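Local coordinates for carbohydrate binding protein, putative, cbp2D (Cellvibrio japonicus, PDB 7B21), which carries a covalently bound heme c in this cytochrome domain of a longer protein and probably transfers electrons, the whole protein probably also binding polysaccharide, at residues R44-H49 / T53-L58. Residues are numbered along the deposited sequence; the frame is centred on the assembly and turned at random.
Sequences RDLYRH and TQDRAL. With HEC (heme c), chain B; EDO (1,2-ethanediol), chain E; EDO (1,2-ethanediol), chain D.
Y47 and R56 pair in a single antiparallel bridge of the hydrogen-bonded kind. Y47 N gives a fairly straight bond to R56 O (2.8 Å), in the carbonyl plane. The return bond, R56 N to Y47 O (2.9 Å), is more bent, and its donor lies above the carbonyl plane. The Y47 ring is held between two aliphatic groups. L58 CD1 makes a CH-pi contact over one face, 4.0 Å from the centroid. R44 CB covers the opposite face, nearer the rim. With chi1 at 175°, L58 CG is anti to the backbone N, and its side chain runs alongside the tyrosine. L58 CD1 also reaches methyl CMA of the heme (3.5 Å). At the outer end, the extended R48 chain crosses D55 at about a right angle. The backbone of T53 and Q54 lies over one face of the R48 guanidinium. An ethanediol, probably from the crystallisation liquor, links R48 NH1 to D55 OD1. L46 CD1 packs on D55 CB (3.7 Å).

The carboxylate of one heme propionate (CGA) meets the edge of the Y47 ring in its plane, with O1A 3.4 Å from CD2. R44 grips both oxygens of this carboxylate, with NE to O1A at 2.8 Å and NH2 to O2A at 3.0 Å. Y47 OH accepts a bond from R44 N and is also bonded to N41 O, which fixes the far end of the ring. H49 lays its ring over the other propionate and stacks on W65. R44, Y47, H49 and L58 thus line part of the heme pocket of this cytochrome c domain. R56 turns away to a salt bridge with D52. A water joins D45 O to L58 N.

Both segments belong to the loop between helices 19-23 and 58-65. A57 is the N-cap of helix 58-65, and L58 packs against E83 and I86 of helix 76-86.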
loop_
_atom_site.group_PDB
_atom_site.type_symbol
_atom_site.label_atom_id
_atom_site.label_comp_id
_atom_site.label_asym_id
_atom_site.label_seq_id
_atom_site.Cartn_x
_atom_site.Cartn_y
_atom_site.Cartn_z
ATOM N N ARG A 44 -4.124 -7.075 -7.782
ATOM C CA ARG A 44 -4.355 -6.492 -9.113
ATOM C C ARG A 44 -3.009 -6.345 -9.802
ATOM O O ARG A 44 -2.019 -6.045 -9.151
ATOM C CB ARG A 44 -4.972 -5.108 -9.034
ATOM C CG ARG A 44 -6.204 -4.990 -8.164
ATOM C CD ARG A 44 -6.894 -3.677 -8.373
ATOM N NE ARG A 44 -7.840 -3.373 -7.350
ATOM C CZ ARG A 44 -9.065 -3.882 -7.219
ATOM N NH1 ARG A 44 -9.539 -4.714 -8.131
ATOM N NH2 ARG A 44 -9.798 -3.588 -6.168
ATOM N N ASP A 45 -2.954 -6.550 -11.113
ATOM C CA ASP A 45 -1.681 -6.278 -11.807
ATOM C C ASP A 45 -1.322 -4.788 -11.744
ATOM O O ASP A 45 -0.133 -4.485 -11.566
ATOM C CB ASP A 45 -1.640 -6.824 -13.214
ATOM C CG ASP A 45 -2.677 -6.362 -14.143
ATOM O OD1 ASP A 45 -3.626 -5.749 -13.744
ATOM O OD2 ASP A 45 -2.474 -6.672 -15.313
ATOM N N LEU A 46 -2.307 -3.927 -11.922
ATOM C CA LEU A 46 -2.129 -2.459 -11.978
ATOM C C LEU A 46 -3.265 -1.871 -11.174
ATOM O O LEU A 46 -4.319 -2.495 -11.008
ATOM C CB LEU A 46 -2.215 -1.941 -13.417
ATOM C CG LEU A 46 -1.130 -2.432 -14.350
ATOM C CD1 LEU A 46 -1.499 -2.116 -15.792
ATOM C CD2 LEU A 46 0.171 -1.756 -14.026
ATOM N N TYR A 47 -3.065 -0.644 -10.741
ATOM C CA TYR A 47 -3.992 0.062 -9.858
ATOM C C TYR A 47 -4.305 1.408 -10.486
ATOM O O TYR A 47 -3.410 2.203 -10.801
ATOM C CB TYR A 47 -3.373 0.235 -8.469
ATOM C CG TYR A 47 -3.264 -1.062 -7.723
ATOM C CD1 TYR A 47 -2.233 -1.952 -7.940
ATOM C CD2 TYR A 47 -4.244 -1.433 -6.827
ATOM C CE1 TYR A 47 -2.195 -3.187 -7.301
ATOM C CE2 TYR A 47 -4.209 -2.642 -6.170
ATOM C CZ TYR A 47 -3.199 -3.543 -6.416
ATOM O OH TYR A 47 -3.173 -4.779 -5.837
ATOM N N ARG A 48 -5.602 1.695 -10.584
ATOM C CA ARG A 48 -6.075 2.980 -11.133
ATOM C C ARG A 48 -6.950 3.642 -10.090
ATOM O O ARG A 48 -8.100 3.287 -9.901
ATOM C CB ARG A 48 -6.827 2.843 -12.457
ATOM C CG ARG A 48 -7.146 4.194 -13.082
ATOM C CD ARG A 48 -7.787 4.013 -14.441
ATOM N NE ARG A 48 -8.281 5.286 -14.928
ATOM C CZ ARG A 48 -8.443 5.634 -16.184
ATOM N NH1 ARG A 48 -8.131 4.800 -17.160
ATOM N NH2 ARG A 48 -8.955 6.816 -16.452
ATOM N N HIS A 49 -6.416 4.651 -9.418
ATOM C CA HIS A 49 -7.184 5.459 -8.465
ATOM C C HIS A 49 -8.377 6.047 -9.200
ATOM O O HIS A 49 -8.293 6.383 -10.406
ATOM C CB HIS A 49 -6.289 6.567 -7.913
ATOM C CG HIS A 49 -6.855 7.303 -6.753
ATOM N ND1 HIS A 49 -7.808 8.291 -6.910
ATOM C CD2 HIS A 49 -6.597 7.200 -5.425
ATOM C CE1 HIS A 49 -8.075 8.793 -5.709
ATOM N NE2 HIS A 49 -7.359 8.131 -4.769
ATOM N N THR A 53 -5.969 8.976 -14.396
ATOM C CA THR A 53 -6.185 8.928 -15.834
ATOM C C THR A 53 -5.573 7.679 -16.432
ATOM O O THR A 53 -5.779 7.473 -17.644
ATOM C CB THR A 53 -5.578 10.147 -16.537
ATOM O OG1 THR A 53 -4.188 10.185 -16.201
ATOM C CG2 THR A 53 -6.246 11.427 -16.088
ATOM N N GLN A 54 -4.827 6.896 -15.665
ATOM C CA GLN A 54 -4.271 5.665 -16.239
ATOM C C GLN A 54 -3.923 4.706 -15.107
ATOM O O GLN A 54 -3.892 5.059 -13.928
ATOM C CB GLN A 54 -3.099 5.908 -17.160
ATOM C CG GLN A 54 -1.937 6.301 -16.318
ATOM C CD GLN A 54 -0.652 6.354 -17.100
ATOM O OE1 GLN A 54 -0.376 7.325 -17.799
ATOM N NE2 GLN A 54 0.150 5.306 -16.976
ATOM N N ASP A 55 -3.679 3.495 -15.524
ATOM C CA ASP A 55 -3.274 2.399 -14.645
ATOM C C ASP A 55 -1.830 2.657 -14.203
ATOM O O ASP A 55 -1.013 3.152 -14.966
ATOM C CB ASP A 55 -3.331 1.099 -15.411
ATOM C CG ASP A 55 -4.720 0.657 -15.806
ATOM O OD1 ASP A 55 -5.700 1.147 -15.195
ATOM O OD2 ASP A 55 -4.799 -0.219 -16.662
ATOM N N ARG A 56 -1.525 2.255 -12.967
ATOM C CA ARG A 56 -0.178 2.455 -12.419
ATOM C C ARG A 56 0.309 1.145 -11.806
ATOM O O ARG A 56 -0.452 0.360 -11.224
ATOM C CB ARG A 56 -0.211 3.505 -11.301
ATOM C CG ARG A 56 -0.827 4.847 -11.677
ATOM C CD ARG A 56 0.025 5.641 -12.582
ATOM N NE ARG A 56 -0.671 6.870 -12.927
ATOM C CZ ARG A 56 -0.214 7.731 -13.795
ATOM N NH1 ARG A 56 0.977 7.536 -14.353
ATOM N NH2 ARG A 56 -0.935 8.804 -14.076
ATOM N N ALA A 57 1.607 0.982 -11.832
ATOM C CA ALA A 57 2.261 -0.013 -10.986
ATOM C C ALA A 57 1.893 0.305 -9.540
ATOM O O ALA A 57 1.752 1.470 -9.145
ATOM C CB ALA A 57 3.759 0.025 -11.152
ATOM N N LEU A 58 1.795 -0.738 -8.711
ATOM C CA LEU A 58 1.390 -0.539 -7.314
ATOM C C LEU A 58 2.280 0.512 -6.621
ATOM O O LEU A 58 1.772 1.396 -5.937
ATOM C CB LEU A 58 1.366 -1.896 -6.613
ATOM C CG LEU A 58 1.083 -1.870 -5.112
ATOM C CD1 LEU A 58 -0.185 -1.110 -4.775
ATOM C CD2 LEU A 58 0.959 -3.290 -4.605
HETATM FE FE HEC B . -5.021 3.722 0.624
HETATM C CHA HEC B . -6.924 2.834 -2.051
HETATM C CHB HEC B . -2.519 1.727 -0.476
HETATM C CHC HEC B . -3.061 4.834 3.163
HETATM C CHD HEC B . -7.648 5.450 1.898
HETATM N NA HEC B . -4.780 2.528 -0.927
HETATM C C1A HEC B . -5.709 2.197 -1.898
HETATM C C2A HEC B . -5.223 1.147 -2.731
HETATM C C3A HEC B . -3.978 0.865 -2.324
HETATM C C4A HEC B . -3.704 1.715 -1.180
HETATM C CMA HEC B . -2.991 -0.089 -2.920
HETATM C CAA HEC B . -5.977 0.492 -3.867
HETATM C CBA HEC B . -6.800 -0.712 -3.352
HETATM C CGA HEC B . -7.487 -1.528 -4.381
HETATM O O1A HEC B . -7.355 -1.266 -5.584
HETATM O O2A HEC B . -8.158 -2.528 -3.954
HETATM N NB HEC B . -3.134 3.371 1.214
HETATM C C1B HEC B . -2.246 2.507 0.632
HETATM C C2B HEC B . -0.992 2.546 1.316
HETATM C C3B HEC B . -1.102 3.468 2.317
HETATM C C4B HEC B . -2.501 3.940 2.263
HETATM C CMB HEC B . 0.218 1.738 0.982
HETATM C CAB HEC B . -0.064 3.946 3.266
HETATM C CBB HEC B . 1.136 4.570 2.606
HETATM N NC HEC B . -5.284 4.897 2.202
HETATM C C1C HEC B . -4.388 5.213 3.174
HETATM C C2C HEC B . -4.993 5.974 4.221
HETATM C C3C HEC B . -6.319 6.077 3.917
HETATM C C4C HEC B . -6.496 5.451 2.641
HETATM C CMC HEC B . -4.275 6.431 5.463
HETATM C CAC HEC B . -7.428 6.658 4.734
HETATM C CBC HEC B . -7.274 8.043 5.203
HETATM N ND HEC B . -6.878 4.134 0.000
HETATM C C1D HEC B . -7.806 4.896 0.639
HETATM C C2D HEC B . -8.980 5.076 -0.201
HETATM C C3D HEC B . -8.763 4.402 -1.335
HETATM C C4D HEC B . -7.454 3.755 -1.189
HETATM C CMD HEC B . -10.191 5.873 0.180
HETATM C CAD HEC B . -9.581 4.404 -2.583
HETATM C CBD HEC B . -8.980 5.481 -3.574
HETATM C CGD HEC B . -9.811 5.715 -4.797
HETATM O O1D HEC B . -9.581 5.052 -5.841
HETATM O O2D HEC B . -10.729 6.587 -4.724
HETATM C C1 EDO E . -7.899 -0.404 -17.655
HETATM O O1 EDO E . -6.816 -0.561 -18.531
HETATM C C2 EDO E . -8.382 1.000 -17.598
HETATM O O2 EDO E . -7.423 1.980 -17.250
HETATM C C1 EDO D . -9.501 -0.010 -10.822
HETATM O O1 EDO D . -9.803 0.982 -9.872
HETATM C C2 EDO D . -8.501 -0.965 -10.287
HETATM O O2 EDO D . -7.361 -0.332 -9.782
HETATM O O HOH W 1 1.986 -3.245 -10.091
#